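Local coordinates for protein sensory box histidine kinase/response regulator (Burkholderia thailandensis, PDB 3MR0) that probably serves as a sensor kinase of a two-component phosphorelay, the part described here being its PAS sensory domain, at residues G102-N107 with Y113-W118; Y86-R91 with R96-R101. All blocks are in the same frame, centred on the assembly; numbering follows the deposited sequence.

Interaction 1: G102-N107 with Y113-W118; sequences GQALWN and YRMVGW
The backbone carbonyl R114 O takes the N-H of L105 at 2.8 Å, while the CA-H of A104 leans on the same oxygen. Just beyond, Y113 N bonds L105 O at 2.9 Å, so Y113 and R114 both lie opposite L105, a classic beta bulge close to the turn of this antiparallel hairpin. With CG set between its backbone N and carbonyl carbon (chi1 60°), the Y113 ring folds back over L105. CB of L105 presses on the ring face, 3.9 Å from its centroid, and the backbone N of N107 meets the ring edge in its plane. A water ties Y113 OH to W106 O, donating to the carbonyl at 2.8 Å, and so secures the phenol end. In one of its two conformers L105 sets CD1 beside the extended R114 chain, whereas the guanidinium continues to a salt bridge with D24. On the other face, the CG of selenomethionine M115 packs 3.8 Å from A104 CB, and its methyl CE reaches the backbone of G102. That face lies against helix 65-78, where M115 touches L72 and H75, and H75 NE2 bonds A104 N; strand 21-25 flanks strand 112-121 on the side away from strand 95-106.

Interaction 2: Y86-R91 with R96-R101; sequences YRVRTR and RWIQSR
R87 and W97 lie side by side on one face of an antiparallel hairpin in the PAS-fold sheet, pointing the same way. R87 CG sits squarely over the indole, 3.5 Å from the centroid of its five-membered ring, and the chain then runs along the aromatic surface, bringing NE 3.6 Å from W97 CZ2. Because the chain bends at chi3 (-62°), the guanidinium turns nearly parallel to the indole, the planes 12° apart, with W97 CZ2 over its face. R87 NH2 goes on to a salt bridge with D64, which probably helps keep the group flat on the ring; W97 also meets K126 in a cation-pi contact.

On the other face the aromatic partner belongs to the opposite strand. I98 CG1 stands over the centre of the Y86 ring, 4.2 Å from its centroid, and the two side chains cross at a slant. I98 CD1 lies against the phenol end of the ring, 3.8 Å from Y86 CZ, and also meets V88 CG1, its side chain roughly at right angles to that of V88. Y86, V88, I98 and S100 all help line an interior pocket that holds a polyether molecule, probably from the crystallisation liquor.

Four backbone bonds join the strands, a reciprocal pair between Y86 and I98 and another between V88 and R96, and between them the CA-H of R87 faces R96 O and that of W97 faces Y86 O. Toward the turn, T90 OG1 bonds the carbonyl of D94, while the methyl CG2 of T90 lies close against R96, 3.3 Å from R96 CG.

How the interactions relate
Both contacts use strand 95-106, interaction 2 pairing its first half with strand 82-89 and interaction 1 its second half with strand 112-121, so together they join three successive strands of the PAS sheet. Interaction 2 is the buried one, near the centre of the folded chain, and its chemistry is mainly stacking of aliphatic and charged groups on aromatic rings, partly around an internal pocket. Interaction 1 lies farther out, where a bulge, a bridging water and an exposed tyrosine take over, with burial confined chiefly to the face against helix 65-78. The two meet where W118 N probably donates a hydrogen bond to R101 O, and the W118 ring packs on Q99.

Interaction 1: G102-N107 with Y113-W118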
loop_
_atom_site.group_PDB
_atom_site.type_symbol
_atom_site.label_atom_id
_atom_site.label_comp_id
_atom_site.label_asym_id
_atom_site.label_seq_id
_atom_site.Cartn_x
_atom_site.Cartn_y
_atom_site.Cartn_z
ATOM N N GLY A 102 3.243 3.954 -6.162
ATOM C CA GLY A 102 2.289 4.555 -7.066
ATOM C C GLY A 102 2.750 5.864 -7.649
ATOM O O GLY A 102 3.718 6.455 -7.189
ATOM N N GLN A 103 2.022 6.300 -8.670
ATOM C CA GLN A 103 2.366 7.478 -9.434
ATOM C C GLN A 103 1.094 8.228 -9.763
ATOM O O GLN A 103 0.172 7.676 -10.381
ATOM C CB GLN A 103 3.076 7.105 -10.728
ATOM C CG GLN A 103 3.416 8.320 -11.593
ATOM C CD GLN A 103 4.403 9.251 -10.909
ATOM O OE1 GLN A 103 5.502 8.841 -10.585
ATOM N NE2 GLN A 103 4.013 10.493 -10.674
ATOM N N ALA A 104 1.065 9.487 -9.335
ATOM C CA ALA A 104 -0.045 10.386 -9.581
ATOM C C ALA A 104 0.064 11.060 -10.961
ATOM O O ALA A 104 1.132 11.085 -11.570
ATOM C CB ALA A 104 -0.091 11.431 -8.483
ATOM N N LEU A 105 -1.051 11.604 -11.436
ATOM C CA LEU A 105 -1.091 12.393 -12.657
ATOM C C LEU A 105 -1.689 13.725 -12.288
ATOM O O LEU A 105 -2.710 13.768 -11.603
ATOM C CB LEU A 105 -1.960 11.705 -13.711
ATOM C CG LEU A 105 -1.415 10.386 -14.243
ATOM C CD1 LEU A 105 -2.558 9.484 -14.608
ATOM C CD2 LEU A 105 -0.487 10.598 -15.424
ATOM N N TRP A 106 -1.049 14.804 -12.740
ATOM C CA TRP A 106 -1.488 16.174 -12.456
ATOM C C TRP A 106 -1.917 16.906 -13.709
ATOM O O TRP A 106 -1.362 16.689 -14.788
ATOM C CB TRP A 106 -0.346 16.977 -11.847
ATOM C CG TRP A 106 0.172 16.426 -10.592
ATOM C CD1 TRP A 106 -0.252 16.724 -9.320
ATOM C CD2 TRP A 106 1.229 15.480 -10.456
ATOM N NE1 TRP A 106 0.485 16.012 -8.403
ATOM C CE2 TRP A 106 1.397 15.234 -9.072
ATOM C CE3 TRP A 106 2.065 14.816 -11.367
ATOM C CZ2 TRP A 106 2.362 14.349 -8.583
ATOM C CZ3 TRP A 106 3.016 13.916 -10.868
ATOM C CH2 TRP A 106 3.155 13.701 -9.499
ATOM N N ASN A 107 -2.894 17.789 -13.561
ATOM C CA ASN A 107 -3.292 18.638 -14.670
ATOM C C ASN A 107 -2.308 19.812 -14.770
ATOM O O ASN A 107 -1.316 19.847 -14.045
ATOM C CB ASN A 107 -4.760 19.060 -14.547
ATOM C CG ASN A 107 -4.998 20.050 -13.441
ATOM O OD1 ASN A 107 -4.066 20.558 -12.842
ATOM N ND2 ASN A 107 -6.257 20.348 -13.176
ATOM N N TYR A 113 -5.343 14.378 -10.583
ATOM C CA TYR A 113 -6.641 13.852 -10.986
ATOM C C TYR A 113 -6.670 12.346 -10.970
ATOM O O TYR A 113 -7.734 11.760 -11.022
ATOM C CB TYR A 113 -7.051 14.339 -12.379
ATOM C CG TYR A 113 -6.104 13.951 -13.506
ATOM C CD1 TYR A 113 -6.237 12.747 -14.189
ATOM C CD2 TYR A 113 -5.100 14.816 -13.914
ATOM C CE1 TYR A 113 -5.382 12.419 -15.223
ATOM C CE2 TYR A 113 -4.253 14.493 -14.931
ATOM C CZ TYR A 113 -4.394 13.305 -15.581
ATOM O OH TYR A 113 -3.516 13.020 -16.592
ATOM N N ARG A 114 -5.506 11.708 -10.895
ATOM C CA ARG A 114 -5.448 10.252 -10.897
ATOM C C ARG A 114 -4.177 9.816 -10.209
ATOM O O ARG A 114 -3.256 10.589 -10.106
ATOM C CB ARG A 114 -5.479 9.717 -12.341
ATOM C CG ARG A 114 -5.657 8.214 -12.480
ATOM C CD ARG A 114 -5.654 7.806 -13.926
ATOM N NE ARG A 114 -5.928 6.382 -14.088
ATOM C CZ ARG A 114 -6.021 5.770 -15.265
ATOM N NH1 ARG A 114 -5.860 6.455 -16.387
ATOM N NH2 ARG A 114 -6.274 4.474 -15.321
HETATM N N MSE A 115 -4.146 8.576 -9.726
HETATM C CA MSE A 115 -2.916 7.954 -9.208
HETATM C C MSE A 115 -3.030 6.409 -9.314
HETATM O O MSE A 115 -4.013 5.812 -8.876
HETATM C CB MSE A 115 -2.644 8.414 -7.767
HETATM C CG MSE A 115 -1.274 8.018 -7.242
HETATM SE SE MSE A 115 -1.057 8.401 -5.333
HETATM C CE MSE A 115 0.780 7.799 -5.076
ATOM N N VAL A 116 -2.024 5.774 -9.904
ATOM C CA VAL A 116 -2.083 4.333 -10.123
ATOM C C VAL A 116 -0.907 3.640 -9.471
ATOM O O VAL A 116 0.210 4.140 -9.512
ATOM C CB VAL A 116 -2.074 3.983 -11.609
ATOM C CG1 VAL A 116 -2.294 2.491 -11.783
ATOM C CG2 VAL A 116 -3.146 4.765 -12.339
ATOM N N GLY A 117 -1.149 2.479 -8.881
ATOM C CA GLY A 117 -0.082 1.759 -8.231
ATOM C C GLY A 117 -0.459 0.356 -7.838
ATOM O O GLY A 117 -1.450 -0.205 -8.286
ATOM N N TRP A 118 0.366 -0.226 -6.990
ATOM C CA TRP A 118 0.160 -1.591 -6.565
ATOM C C TRP A 118 0.451 -1.767 -5.080
ATOM O O TRP A 118 0.989 -0.877 -4.420
ATOM C CB TRP A 118 1.034 -2.538 -7.392
ATOM C CG TRP A 118 2.509 -2.141 -7.552
ATOM C CD1 TRP A 118 3.077 -1.536 -8.643
ATOM C CD2 TRP A 118 3.588 -2.366 -6.625
ATOM N NE1 TRP A 118 4.414 -1.357 -8.447
ATOM C CE2 TRP A 118 4.761 -1.856 -7.217
ATOM C CE3 TRP A 118 3.676 -2.934 -5.342
ATOM C CZ2 TRP A 118 5.999 -1.892 -6.583
ATOM C CZ3 TRP A 118 4.908 -2.969 -4.705
ATOM C CH2 TRP A 118 6.054 -2.451 -5.328
HETATM O O HOH W 1 -1.251 14.454 -16.506
#

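Interaction 2: Y86-R91 with R96-R101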
loop_
_atom_site.group_PDB
_atom_site.type_symbol
_atom_site.label_atom_id
_atom_site.label_comp_id
_atom_site.label_asym_id
_atom_site.label_seq_id
_atom_site.Cartn_x
_atom_site.Cartn_y
_atom_site.Cartn_z
ATOM N N TYR A 86 3.944 -0.328 5.127
ATOM C CA TYR A 86 3.147 -0.095 6.325
ATOM C C TYR A 86 2.175 -1.227 6.648
ATOM O O TYR A 86 2.006 -2.147 5.856
ATOM C CB TYR A 86 2.412 1.243 6.235
ATOM C CG TYR A 86 1.402 1.376 5.110
ATOM C CD1 TYR A 86 0.048 1.081 5.315
ATOM C CD2 TYR A 86 1.790 1.852 3.872
ATOM C CE1 TYR A 86 -0.877 1.240 4.305
ATOM C CE2 TYR A 86 0.881 2.020 2.857
ATOM C CZ TYR A 86 -0.453 1.717 3.076
ATOM O OH TYR A 86 -1.351 1.907 2.047
ATOM N N ARG A 87 1.546 -1.149 7.819
ATOM C CA ARG A 87 0.633 -2.180 8.267
ATOM C C ARG A 87 -0.802 -1.784 7.985
ATOM O O ARG A 87 -1.197 -0.638 8.222
ATOM C CB ARG A 87 0.817 -2.459 9.768
ATOM C CG ARG A 87 2.076 -3.249 10.114
ATOM C CD ARG A 87 2.513 -2.971 11.526
ATOM N NE ARG A 87 2.850 -1.560 11.691
ATOM C CZ ARG A 87 3.375 -1.027 12.791
ATOM N NH1 ARG A 87 3.633 -1.797 13.846
ATOM N NH2 ARG A 87 3.646 0.272 12.835
ATOM N N VAL A 88 -1.570 -2.748 7.475
ATOM C CA VAL A 88 -3.011 -2.617 7.269
ATOM C C VAL A 88 -3.773 -3.749 7.957
ATOM O O VAL A 88 -3.305 -4.890 8.011
ATOM C CB VAL A 88 -3.425 -2.591 5.777
ATOM C CG1 VAL A 88 -2.991 -1.302 5.124
ATOM C CG2 VAL A 88 -2.904 -3.796 5.033
ATOM N N ARG A 89 -4.941 -3.412 8.499
ATOM C CA ARG A 89 -5.813 -4.380 9.144
ATOM C C ARG A 89 -6.601 -5.139 8.074
ATOM O O ARG A 89 -7.367 -4.552 7.299
ATOM C CB ARG A 89 -6.757 -3.674 10.133
ATOM C CG ARG A 89 -7.452 -4.606 11.113
ATOM C CD ARG A 89 -8.351 -3.850 12.083
ATOM N NE ARG A 89 -7.634 -3.251 13.214
ATOM C CZ ARG A 89 -7.464 -3.838 14.398
ATOM N NH1 ARG A 89 -7.944 -5.056 14.611
ATOM N NH2 ARG A 89 -6.812 -3.209 15.371
ATOM N N THR A 90 -6.391 -6.447 8.021
ATOM C CA THR A 90 -7.064 -7.301 7.048
ATOM C C THR A 90 -8.513 -7.625 7.480
ATOM O O THR A 90 -8.945 -7.272 8.582
ATOM C CB THR A 90 -6.246 -8.576 6.810
ATOM O OG1 THR A 90 -6.101 -9.284 8.037
ATOM C CG2 THR A 90 -4.860 -8.216 6.308
ATOM N N ARG A 91 -9.259 -8.277 6.600
ATOM C CA ARG A 91 -10.671 -8.563 6.843
ATOM C C ARG A 91 -10.864 -9.084 8.244
ATOM O O ARG A 91 -11.822 -8.740 8.939
ATOM C CB ARG A 91 -11.140 -9.634 5.880
ATOM C CG ARG A 91 -12.404 -10.308 6.292
ATOM C CD ARG A 91 -12.721 -11.431 5.338
ATOM N NE ARG A 91 -13.957 -12.100 5.709
ATOM C CZ ARG A 91 -14.024 -13.159 6.504
ATOM N NH1 ARG A 91 -12.916 -13.688 7.005
ATOM N NH2 ARG A 91 -15.207 -13.688 6.800
ATOM N N ARG A 96 -1.241 -7.075 8.406
ATOM C CA ARG A 96 -0.164 -7.512 7.532
ATOM C C ARG A 96 0.644 -6.290 7.085
ATOM O O ARG A 96 0.143 -5.167 7.094
ATOM C CB ARG A 96 -0.722 -8.234 6.295
ATOM C CG ARG A 96 -1.733 -9.350 6.582
ATOM C CD ARG A 96 -1.103 -10.658 7.130
ATOM N NE ARG A 96 -0.239 -11.335 6.154
ATOM C CZ ARG A 96 0.318 -12.536 6.318
ATOM N NH1 ARG A 96 1.095 -13.029 5.354
ATOM N NH2 ARG A 96 0.095 -13.246 7.425
ATOM N N TRP A 97 1.890 -6.496 6.685
ATOM C CA TRP A 97 2.658 -5.424 6.086
ATOM C C TRP A 97 2.469 -5.475 4.582
ATOM O O TRP A 97 2.478 -6.545 3.989
ATOM C CB TRP A 97 4.148 -5.566 6.375
ATOM C CG TRP A 97 4.542 -5.250 7.772
ATOM C CD1 TRP A 97 4.494 -6.088 8.851
ATOM C CD2 TRP A 97 5.081 -4.017 8.242
ATOM N NE1 TRP A 97 4.954 -5.438 9.972
ATOM C CE2 TRP A 97 5.323 -4.162 9.622
ATOM C CE3 TRP A 97 5.365 -2.790 7.636
ATOM C CZ2 TRP A 97 5.855 -3.130 10.399
ATOM C CZ3 TRP A 97 5.891 -1.764 8.423
ATOM C CH2 TRP A 97 6.136 -1.948 9.778
ATOM N N ILE A 98 2.289 -4.307 3.982
ATOM C CA ILE A 98 2.318 -4.168 2.534
ATOM C C ILE A 98 3.374 -3.133 2.137
ATOM O O ILE A 98 3.644 -2.181 2.882
ATOM C CB ILE A 98 0.936 -3.723 1.954
ATOM C CG1 ILE A 98 0.425 -2.438 2.631
ATOM C CG2 ILE A 98 -0.091 -4.833 2.055
ATOM C CD1 ILE A 98 -0.888 -1.902 2.034
ATOM N N GLN A 99 3.978 -3.324 0.967
ATOM C CA GLN A 99 4.686 -2.235 0.290
ATOM C C GLN A 99 3.709 -1.622 -0.722
ATOM O O GLN A 99 3.060 -2.355 -1.467
ATOM C CB GLN A 99 5.931 -2.750 -0.434
ATOM C CG GLN A 99 6.605 -1.692 -1.281
ATOM C CD GLN A 99 7.730 -2.246 -2.124
ATOM O OE1 GLN A 99 7.738 -3.432 -2.455
ATOM N NE2 GLN A 99 8.673 -1.387 -2.498
ATOM N N SER A 100 3.574 -0.294 -0.718
ATOM C CA SER A 100 2.687 0.402 -1.665
ATOM C C SER A 100 3.506 1.388 -2.484
ATOM O O SER A 100 4.241 2.213 -1.931
ATOM C CB SER A 100 1.526 1.109 -0.951
ATOM O OG SER A 100 0.582 1.643 -1.859
ATOM N N ARG A 101 3.355 1.307 -3.803
ATOM C CA ARG A 101 4.075 2.165 -4.744
ATOM C C ARG A 101 3.107 2.689 -5.800
ATOM O O ARG A 101 2.251 1.963 -6.283
ATOM C CB ARG A 101 5.214 1.381 -5.402
ATOM C CG ARG A 101 6.117 2.190 -6.298
ATOM C CD ARG A 101 7.199 1.305 -6.940
ATOM N NE ARG A 101 8.155 0.754 -5.971
ATOM C CZ ARG A 101 9.256 0.075 -6.302
ATOM N NH1 ARG A 101 9.550 -0.147 -7.573
ATOM N NH2 ARG A 101 10.063 -0.385 -5.357
HETATM O O HOH W 2 -0.733 3.122 -0.351
#